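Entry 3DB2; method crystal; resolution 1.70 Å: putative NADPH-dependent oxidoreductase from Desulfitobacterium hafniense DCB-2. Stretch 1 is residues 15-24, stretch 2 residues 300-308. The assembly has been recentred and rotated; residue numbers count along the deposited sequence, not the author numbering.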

# COMPACT_ATOMS: atom_id res chain seq x y z
N ARG C 15 -28.73 -3.28 -14.85
CA ARG C 15 -28.40 -1.98 -14.29
C ARG C 15 -27.32 -1.29 -15.10
O ARG C 15 -27.51 -0.17 -15.56
CB ARG C 15 -27.92 -2.21 -12.83
N TRP C 16 -26.18 -1.95 -15.27
CA TRP C 16 -25.04 -1.34 -15.95
C TRP C 16 -25.40 -0.99 -17.38
O TRP C 16 -24.92 0.02 -17.90
CB TRP C 16 -23.80 -2.27 -15.88
CG TRP C 16 -22.60 -1.48 -16.33
CD1 TRP C 16 -21.84 -1.73 -17.44
CD2 TRP C 16 -22.03 -0.33 -15.68
NE1 TRP C 16 -20.84 -0.80 -17.53
CE2 TRP C 16 -20.93 0.06 -16.46
CE3 TRP C 16 -22.34 0.39 -14.52
CZ2 TRP C 16 -20.14 1.16 -16.11
CZ3 TRP C 16 -21.57 1.49 -14.16
CH2 TRP C 16 -20.48 1.84 -14.97
N ALA C 17 -26.27 -1.76 -18.05
CA ALA C 17 -26.68 -1.33 -19.38
C ALA C 17 -27.27 0.06 -19.44
O ALA C 17 -27.12 0.79 -20.41
CB ALA C 17 -27.72 -2.32 -19.91
N TYR C 18 -28.02 0.45 -18.41
CA TYR C 18 -28.65 1.76 -18.34
C TYR C 18 -27.63 2.87 -17.99
O TYR C 18 -27.65 4.00 -18.46
CB TYR C 18 -29.75 1.72 -17.27
CG TYR C 18 -30.98 0.91 -17.63
CD1 TYR C 18 -31.00 -0.47 -17.65
CD2 TYR C 18 -32.14 1.58 -17.99
CE1 TYR C 18 -32.14 -1.17 -18.00
CE2 TYR C 18 -33.29 0.89 -18.33
CZ TYR C 18 -33.29 -0.48 -18.33
OH TYR C 18 -34.47 -1.11 -18.68
N VAL C 19 -26.73 2.57 -17.07
CA VAL C 19 -25.66 3.53 -16.78
C VAL C 19 -24.89 3.82 -18.06
O VAL C 19 -24.62 5.00 -18.30
CB VAL C 19 -24.73 3.01 -15.68
CG1 VAL C 19 -23.48 3.86 -15.47
CG2 VAL C 19 -25.53 2.95 -14.39
N MSE C 20 -24.60 2.76 -18.83
CA MSE C 20 -23.85 2.96 -20.08
C MSE C 20 -24.66 3.85 -21.02
O MSE C 20 -24.14 4.85 -21.51
CB MSE C 20 -23.46 1.65 -20.74
CG MSE C 20 -22.33 0.84 -20.10
SE MSE C 20 -20.69 1.87 -19.77
CE MSE C 20 -20.23 2.18 -21.63
N ALA C 21 -25.92 3.48 -21.27
CA ALA C 21 -26.73 4.23 -22.23
C ALA C 21 -26.98 5.66 -21.80
O ALA C 21 -27.03 6.58 -22.62
CB ALA C 21 -28.05 3.48 -22.47
N ASP C 22 -27.14 5.90 -20.51
CA ASP C 22 -27.27 7.26 -20.00
C ASP C 22 -26.09 8.11 -20.47
O ASP C 22 -26.17 9.28 -20.82
CB ASP C 22 -27.34 7.22 -18.48
CG ASP C 22 -28.72 6.85 -17.98
OD1 ASP C 22 -29.63 6.67 -18.81
OD2 ASP C 22 -28.87 6.72 -16.74
N ALA C 23 -24.90 7.51 -20.54
CA ALA C 23 -23.78 8.28 -21.08
C ALA C 23 -23.70 8.27 -22.59
O ALA C 23 -23.58 9.34 -23.22
CB ALA C 23 -22.52 7.72 -20.43
N TYR C 24 -23.73 7.09 -23.23
CA TYR C 24 -23.35 7.04 -24.65
C TYR C 24 -24.45 7.61 -25.54
O TYR C 24 -24.16 8.02 -26.67
CB TYR C 24 -22.93 5.64 -25.11
CG TYR C 24 -23.87 4.48 -25.10
CD1 TYR C 24 -24.91 4.39 -26.02
CD2 TYR C 24 -23.73 3.46 -24.18
CE1 TYR C 24 -25.79 3.33 -26.02
CE2 TYR C 24 -24.61 2.38 -24.17
CZ TYR C 24 -25.63 2.33 -25.10
OH TYR C 24 -26.52 1.27 -25.12
N VAL C 300 -13.21 14.19 -18.17
CA VAL C 300 -13.47 13.34 -19.32
C VAL C 300 -14.61 12.41 -18.94
O VAL C 300 -14.52 11.78 -17.86
CB VAL C 300 -12.24 12.48 -19.69
CG1 VAL C 300 -12.51 11.58 -20.88
CG2 VAL C 300 -11.05 13.38 -19.94
N ASP C 301 -15.61 12.36 -19.80
CA ASP C 301 -16.77 11.48 -19.70
C ASP C 301 -16.31 10.06 -20.05
O ASP C 301 -16.42 9.62 -21.19
CB ASP C 301 -17.92 11.91 -20.60
CG ASP C 301 -19.21 11.16 -20.27
OD1 ASP C 301 -19.09 10.01 -19.81
OD2 ASP C 301 -20.33 11.71 -20.44
N HIS C 302 -15.78 9.38 -19.04
CA HIS C 302 -15.06 8.10 -19.22
C HIS C 302 -15.92 7.06 -19.90
O HIS C 302 -15.43 6.28 -20.73
CB HIS C 302 -14.53 7.66 -17.87
CG HIS C 302 -15.46 7.34 -16.76
ND1 HIS C 302 -15.82 6.05 -16.41
CD2 HIS C 302 -16.11 8.14 -15.89
CE1 HIS C 302 -16.64 6.08 -15.38
NE2 HIS C 302 -16.84 7.35 -15.04
N LEU C 303 -17.22 7.02 -19.59
CA LEU C 303 -18.04 5.94 -20.17
C LEU C 303 -18.43 6.31 -21.60
O LEU C 303 -18.44 5.50 -22.53
CB LEU C 303 -19.29 5.71 -19.30
CG LEU C 303 -19.04 5.33 -17.85
CD1 LEU C 303 -20.37 5.09 -17.14
CD2 LEU C 303 -18.15 4.10 -17.77
N ARG C 304 -18.74 7.58 -21.83
CA ARG C 304 -19.08 8.03 -23.18
C ARG C 304 -17.93 7.92 -24.15
O ARG C 304 -18.07 7.39 -25.25
CB ARG C 304 -19.54 9.50 -23.13
CG ARG C 304 -19.76 10.11 -24.49
CD ARG C 304 -20.43 11.48 -24.35
NE ARG C 304 -20.51 12.17 -25.63
CZ ARG C 304 -20.98 13.40 -25.82
NH1 ARG C 304 -21.43 14.14 -24.82
NH2 ARG C 304 -21.00 13.92 -27.03
N VAL C 305 -16.75 8.40 -23.74
CA VAL C 305 -15.62 8.40 -24.67
C VAL C 305 -15.17 6.99 -25.02
O VAL C 305 -14.67 6.80 -26.13
CB VAL C 305 -14.40 9.20 -24.19
CG1 VAL C 305 -14.78 10.66 -24.01
CG2 VAL C 305 -13.82 8.60 -22.90
N GLU C 306 -15.35 6.01 -24.14
CA GLU C 306 -14.86 4.67 -24.49
C GLU C 306 -15.70 4.01 -25.58
O GLU C 306 -15.15 3.34 -26.45
CB GLU C 306 -14.75 3.81 -23.25
CG GLU C 306 -15.95 3.08 -22.70
CD GLU C 306 -15.66 2.22 -21.48
OE1 GLU C 306 -14.57 1.62 -21.36
OE2 GLU C 306 -16.54 2.12 -20.60
N VAL C 307 -17.02 4.23 -25.56
CA VAL C 307 -17.89 3.75 -26.64
C VAL C 307 -17.64 4.51 -27.93
O VAL C 307 -17.56 3.94 -29.03
CB VAL C 307 -19.37 3.81 -26.19
CG1 VAL C 307 -20.29 3.21 -27.25
CG2 VAL C 307 -19.55 3.09 -24.84
N GLU C 308 -17.47 5.83 -27.84
CA GLU C 308 -17.17 6.69 -28.97
C GLU C 308 -15.88 6.31 -29.71
O GLU C 308 -15.77 6.50 -30.92
CB GLU C 308 -17.06 8.17 -28.57
CG GLU C 308 -18.44 8.81 -28.35
CD GLU C 308 -18.31 10.24 -27.87
OE1 GLU C 308 -17.23 10.65 -27.39
OE2 GLU C 308 -19.31 10.98 -27.98

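L303 is the centre of this contact: its CA-to-CB bond points toward helix 15-24, and its side chain sits as a knob in the hole formed by W16, V19, M20 and A23. Both methyls pack against W16 and M20. L303 CD1 lies 3.7 Å from V19 CG1 and 3.9 Å from W16 CH2, approaching the indole ring obliquely; L303 CD2 lies 3.9 Å from SE of the selenomethionine M20. Nearer the backbone, L303 CB packs 4.0 Å from A23 CB; A23 also points toward the other helix. One turn on, V307 continues the apolar surface. The CA-to-CB bond of M20 points sideways to stretch 2, but its end comes nearer, through three successive m torsions, so that M20 CE reaches 3.4 Å from V307 CG2. V307 CB also lies 4.1 Å from Y24 CB, although the phenol of Y24, in the p rotamer, leads away. The helices cross at -80°, with axes 8.2 Å apart at closest approach, and the nearest CA atoms, Y24 CA and R304 CA, are 4.6 Å apart. The two stretches bury 389 Å², summed over both sides. Toward the edge, polar groups meet carbon: E306 OE2 lies 3.8 Å from M20 CE, and D301 OD1 lies 4.2 Å from A23 CB. No hydrogen bond joins the stretches; the polar pairing here is within stretch 2. D301 caps the N-terminus of helix 302-308, its OD1 accepting from R304 N at 3.2 Å. The extended side chain of R304 passes A23, with CD 4.0 Å from A23 O, and its NE donates to E308 OE2 at 2.9 Å in a nearly straight hydrogen bond that is part of a salt bridge, one turn along the same helix.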